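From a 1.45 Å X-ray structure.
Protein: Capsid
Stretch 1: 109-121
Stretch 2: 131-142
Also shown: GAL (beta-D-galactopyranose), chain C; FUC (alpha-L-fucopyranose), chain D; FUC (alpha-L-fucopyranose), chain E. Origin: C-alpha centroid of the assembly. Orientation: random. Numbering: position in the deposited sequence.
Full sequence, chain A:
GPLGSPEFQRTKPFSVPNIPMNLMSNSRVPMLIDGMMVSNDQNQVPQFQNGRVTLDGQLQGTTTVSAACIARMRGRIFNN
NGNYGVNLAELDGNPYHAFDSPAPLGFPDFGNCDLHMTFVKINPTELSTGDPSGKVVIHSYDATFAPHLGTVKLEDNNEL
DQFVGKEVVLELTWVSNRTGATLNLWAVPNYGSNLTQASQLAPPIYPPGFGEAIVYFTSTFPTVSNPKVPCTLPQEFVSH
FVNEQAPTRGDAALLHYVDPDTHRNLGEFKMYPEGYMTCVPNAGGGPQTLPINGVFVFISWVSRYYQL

Stretch 1 109-121: DFGNCDLHMTFVK
Stretch 2, residues 131-142: DPSGKVVIHSYD

The strand that runs to K121 pairs antiparallel with strand 133-139, their N-to-C directions 149° apart, with H116 opposite V137. From D114 to K121 and from S133 to H139 the backbone is extended; N112 (60/38), P132 (-90/6) and S140 (-91/54) are not. Paired hydrogen bonds close three rings: L115 N to I138 O (2.9 Å) and I138 N to L115 O (2.8 Å); M117 N to V136 O (2.8 Å) and V136 N to M117 O (3.0 Å); F119 N to G134 O and G134 N to F119 O (both 2.9 Å). K121 N extends the ladder to P132 O at 2.9 Å.

At the other end, S140 N donates to C113 O (3.0 Å), and N112 N, from a left-handed backbone, donates to S140 O (2.9 Å). S140 (p) points toward stretch 1; its OG accepts from C113 N at 3.1 Å and lies 2.9 Å from F110 O.

L115, M117, F119, V136 and I138 share one buried apolar face. M117 (m, m, m) brings CG to 3.9 Å from CD1 of I138 (m, t). F119 (p) lays its ring over G134, with G134 CA 3.9 Å from the F119 ring centroid; a CB there would clash with F119 CZ.

The opposite face carries D114, H116, V137 and H139. Both carboxylate oxygens of D114 (m) accept hydrogen bonds: OD1 from Y141 OH (2.7 Å), OD2 from galactose O3 (2.7 Å) and a water (2.8 Å). That water also bonds H139 NE2 (2.7 Å).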

# COMPACT_ATOMS: atom_id res chain seq x y z
N ASP A 109 -6.24 8.87 -10.26
CA ASP A 109 -6.04 9.48 -11.57
C ASP A 109 -6.92 8.84 -12.66
O ASP A 109 -6.55 8.79 -13.83
CB ASP A 109 -4.56 9.55 -11.97
CG ASP A 109 -3.95 8.19 -12.28
OD1 ASP A 109 -4.61 7.15 -12.06
OD2 ASP A 109 -2.78 8.16 -12.75
N PHE A 110 -8.09 8.39 -12.25
CA PHE A 110 -9.10 7.89 -13.18
C PHE A 110 -10.06 9.02 -13.52
O PHE A 110 -10.73 9.57 -12.64
CB PHE A 110 -9.83 6.69 -12.59
CG PHE A 110 -8.91 5.55 -12.27
CD1 PHE A 110 -8.39 4.76 -13.28
CD2 PHE A 110 -8.52 5.30 -10.97
CE1 PHE A 110 -7.50 3.73 -13.00
CE2 PHE A 110 -7.63 4.27 -10.67
CZ PHE A 110 -7.13 3.49 -11.69
N GLY A 111 -10.11 9.37 -14.81
CA GLY A 111 -10.87 10.51 -15.26
C GLY A 111 -12.16 10.16 -15.97
O GLY A 111 -12.28 9.09 -16.58
N ASN A 112 -13.13 11.08 -15.89
CA ASN A 112 -14.41 10.95 -16.58
C ASN A 112 -15.20 9.72 -16.20
O ASN A 112 -15.85 9.11 -17.05
CB ASN A 112 -14.23 11.00 -18.11
CG ASN A 112 -15.49 11.48 -18.81
OD1 ASN A 112 -16.11 12.44 -18.38
ND2 ASN A 112 -15.88 10.80 -19.88
N CYS A 113 -15.15 9.35 -14.92
CA CYS A 113 -15.83 8.16 -14.46
C CYS A 113 -16.35 8.31 -13.04
O CYS A 113 -16.16 9.36 -12.40
CB CYS A 113 -14.90 6.94 -14.58
SG CYS A 113 -13.34 7.14 -13.67
N ASP A 114 -17.03 7.28 -12.55
CA ASP A 114 -17.61 7.31 -11.22
C ASP A 114 -16.70 6.57 -10.25
O ASP A 114 -16.46 5.37 -10.40
CB ASP A 114 -18.99 6.66 -11.21
CG ASP A 114 -20.05 7.51 -11.92
OD1 ASP A 114 -19.71 8.55 -12.52
OD2 ASP A 114 -21.23 7.11 -11.86
N LEU A 115 -16.18 7.31 -9.28
CA LEU A 115 -15.32 6.75 -8.24
C LEU A 115 -16.17 6.37 -7.04
O LEU A 115 -16.76 7.24 -6.38
CB LEU A 115 -14.27 7.77 -7.81
CG LEU A 115 -13.49 8.46 -8.93
CD1 LEU A 115 -12.60 9.56 -8.35
CD2 LEU A 115 -12.65 7.44 -9.72
N HIS A 116 -16.24 5.08 -6.76
CA HIS A 116 -17.02 4.59 -5.63
C HIS A 116 -16.09 4.45 -4.45
O HIS A 116 -15.25 3.54 -4.41
CB HIS A 116 -17.69 3.26 -5.97
CG HIS A 116 -18.62 3.35 -7.14
ND1 HIS A 116 -19.98 3.57 -6.99
CD2 HIS A 116 -18.39 3.32 -8.47
CE1 HIS A 116 -20.54 3.63 -8.18
NE2 HIS A 116 -19.60 3.49 -9.10
N MET A 117 -16.23 5.36 -3.49
CA MET A 117 -15.29 5.48 -2.38
C MET A 117 -15.88 4.88 -1.12
O MET A 117 -17.08 4.99 -0.85
CB MET A 117 -14.95 6.95 -2.11
CG MET A 117 -14.54 7.76 -3.33
SD MET A 117 -13.03 7.21 -4.13
CE MET A 117 -11.79 7.65 -2.93
N THR A 118 -15.01 4.29 -0.31
CA THR A 118 -15.35 3.94 1.05
C THR A 118 -14.61 4.92 1.94
O THR A 118 -13.47 5.29 1.63
CB THR A 118 -14.95 2.50 1.36
OG1 THR A 118 -15.81 1.61 0.63
CG2 THR A 118 -15.08 2.20 2.85
N PHE A 119 -15.22 5.38 3.02
CA PHE A 119 -14.53 6.33 3.88
C PHE A 119 -14.74 6.09 5.36
O PHE A 119 -15.70 5.42 5.77
CB PHE A 119 -14.88 7.79 3.51
CG PHE A 119 -16.32 8.17 3.79
CD1 PHE A 119 -16.72 8.57 5.06
CD2 PHE A 119 -17.26 8.14 2.77
CE1 PHE A 119 -18.03 8.93 5.30
CE2 PHE A 119 -18.57 8.51 3.01
CZ PHE A 119 -18.96 8.90 4.27
N VAL A 120 -13.84 6.65 6.16
CA VAL A 120 -13.95 6.61 7.61
C VAL A 120 -13.59 7.97 8.19
O VAL A 120 -12.71 8.67 7.67
CB VAL A 120 -13.02 5.54 8.22
CG1 VAL A 120 -13.47 4.13 7.82
CG2 VAL A 120 -11.56 5.78 7.85
N LYS A 121 -14.27 8.35 9.27
CA LYS A 121 -13.83 9.50 10.05
C LYS A 121 -12.42 9.24 10.56
O LYS A 121 -12.07 8.09 10.88
CB LYS A 121 -14.79 9.74 11.22
CG LYS A 121 -16.18 10.17 10.77
CD LYS A 121 -17.03 10.67 11.95
CE LYS A 121 -17.30 9.56 12.95
NZ LYS A 121 -18.26 10.03 14.02
N ASP A 131 -19.88 3.48 14.64
CA ASP A 131 -19.43 3.14 13.29
C ASP A 131 -18.96 4.42 12.60
O ASP A 131 -19.75 5.33 12.35
CB ASP A 131 -20.59 2.50 12.53
CG ASP A 131 -20.20 2.02 11.14
OD1 ASP A 131 -19.14 2.43 10.62
OD2 ASP A 131 -20.98 1.23 10.55
N PRO A 132 -17.65 4.51 12.29
CA PRO A 132 -17.10 5.74 11.70
C PRO A 132 -17.16 5.74 10.18
O PRO A 132 -16.63 6.67 9.56
CB PRO A 132 -15.64 5.67 12.13
CG PRO A 132 -15.33 4.19 12.06
CD PRO A 132 -16.61 3.49 12.51
N SER A 133 -17.78 4.72 9.59
CA SER A 133 -17.61 4.47 8.15
C SER A 133 -18.81 4.85 7.29
O SER A 133 -19.96 4.90 7.75
CB SER A 133 -17.25 3.00 7.90
OG SER A 133 -18.37 2.13 8.08
N GLY A 134 -18.53 5.08 6.01
CA GLY A 134 -19.57 5.32 5.03
C GLY A 134 -19.06 5.03 3.64
O GLY A 134 -17.96 4.49 3.47
N LYS A 135 -19.86 5.37 2.64
CA LYS A 135 -19.46 5.22 1.26
C LYS A 135 -20.10 6.34 0.46
O LYS A 135 -21.11 6.91 0.88
CB LYS A 135 -19.89 3.87 0.71
CG LYS A 135 -21.38 3.64 0.81
CD LYS A 135 -21.75 2.22 0.47
CE LYS A 135 -21.48 1.92 -0.99
NZ LYS A 135 -22.05 0.59 -1.37
N VAL A 136 -19.51 6.66 -0.68
CA VAL A 136 -20.00 7.76 -1.48
C VAL A 136 -19.43 7.67 -2.89
O VAL A 136 -18.37 7.08 -3.10
CB VAL A 136 -19.64 9.12 -0.83
CG1 VAL A 136 -18.15 9.38 -0.93
CG2 VAL A 136 -20.44 10.26 -1.45
N VAL A 137 -20.17 8.21 -3.86
CA VAL A 137 -19.71 8.26 -5.23
C VAL A 137 -19.18 9.67 -5.51
O VAL A 137 -19.80 10.67 -5.13
CB VAL A 137 -20.84 7.94 -6.22
CG1 VAL A 137 -20.35 8.04 -7.65
CG2 VAL A 137 -21.42 6.56 -5.93
N ILE A 138 -18.02 9.73 -6.16
CA ILE A 138 -17.46 11.00 -6.62
C ILE A 138 -17.24 10.94 -8.13
O ILE A 138 -16.51 10.08 -8.63
CB ILE A 138 -16.12 11.31 -5.91
CG1 ILE A 138 -16.33 11.39 -4.39
CG2 ILE A 138 -15.49 12.61 -6.44
CD1 ILE A 138 -15.06 11.60 -3.60
N HIS A 139 -17.87 11.86 -8.85
CA HIS A 139 -17.66 11.98 -10.29
C HIS A 139 -16.34 12.68 -10.57
O HIS A 139 -16.10 13.78 -10.07
CB HIS A 139 -18.78 12.84 -10.91
CG HIS A 139 -20.13 12.21 -10.83
ND1 HIS A 139 -21.29 12.90 -11.15
CD2 HIS A 139 -20.52 10.96 -10.49
CE1 HIS A 139 -22.33 12.09 -11.00
NE2 HIS A 139 -21.89 10.91 -10.60
N SER A 140 -15.48 12.06 -11.38
CA SER A 140 -14.27 12.74 -11.83
C SER A 140 -14.54 13.49 -13.14
O SER A 140 -13.85 13.31 -14.15
CB SER A 140 -13.07 11.80 -11.94
OG SER A 140 -13.36 10.70 -12.78
N TYR A 141 -15.58 14.32 -13.10
CA TYR A 141 -16.02 15.11 -14.25
C TYR A 141 -17.01 16.16 -13.77
O TYR A 141 -17.43 16.12 -12.61
CB TYR A 141 -16.64 14.21 -15.34
CG TYR A 141 -17.76 13.29 -14.88
CD1 TYR A 141 -19.09 13.68 -14.95
CD2 TYR A 141 -17.47 12.01 -14.39
CE1 TYR A 141 -20.11 12.84 -14.55
CE2 TYR A 141 -18.49 11.16 -13.98
CZ TYR A 141 -19.81 11.57 -14.07
OH TYR A 141 -20.82 10.74 -13.67
N ASP A 142 -17.36 17.08 -14.68
CA ASP A 142 -18.17 18.27 -14.41
C ASP A 142 -17.37 19.35 -13.67
O ASP A 142 -16.35 19.05 -13.04
CB ASP A 142 -19.47 17.95 -13.67
CG ASP A 142 -20.44 17.13 -14.49
OD1 ASP A 142 -20.36 17.17 -15.75
OD2 ASP A 142 -21.28 16.45 -13.89
C1 GAL C . -25.01 2.90 -12.61
C2 GAL C . -23.88 3.18 -11.64
C3 GAL C . -23.22 4.48 -11.92
C4 GAL C . -22.81 4.59 -13.27
C5 GAL C . -23.98 4.37 -14.17
C6 GAL C . -23.67 4.42 -15.60
O2 GAL C . -24.41 3.17 -10.31
O3 GAL C . -22.12 4.67 -11.01
O4 GAL C . -21.75 3.62 -13.55
O5 GAL C . -24.59 3.03 -13.91
O6 GAL C . -24.72 4.36 -16.45
C1 FUC D . -23.69 2.33 -9.48
C2 FUC D . -24.07 2.59 -8.08
C3 FUC D . -25.48 2.25 -7.84
C4 FUC D . -25.80 0.84 -8.21
C5 FUC D . -25.33 0.50 -9.61
C6 FUC D . -25.52 -0.93 -9.93
O2 FUC D . -23.86 3.95 -7.80
O3 FUC D . -25.83 2.50 -6.52
O4 FUC D . -25.20 -0.02 -7.30
O5 FUC D . -23.97 0.88 -9.83
C1 FUC E . -20.95 -2.63 14.98
C2 FUC E . -21.52 -2.88 13.75
C3 FUC E . -22.96 -2.45 13.56
C4 FUC E . -23.26 -1.07 13.99
C5 FUC E . -22.46 -0.74 15.22
C6 FUC E . -22.56 0.68 15.56
O2 FUC E . -21.50 -4.23 13.80
O3 FUC E . -23.26 -2.63 12.24
O4 FUC E . -22.91 -0.13 13.06
O5 FUC E . -21.11 -1.12 15.07
O HOH W 1 -23.12 8.54 -10.44
O HOH W 2 -20.25 7.80 12.91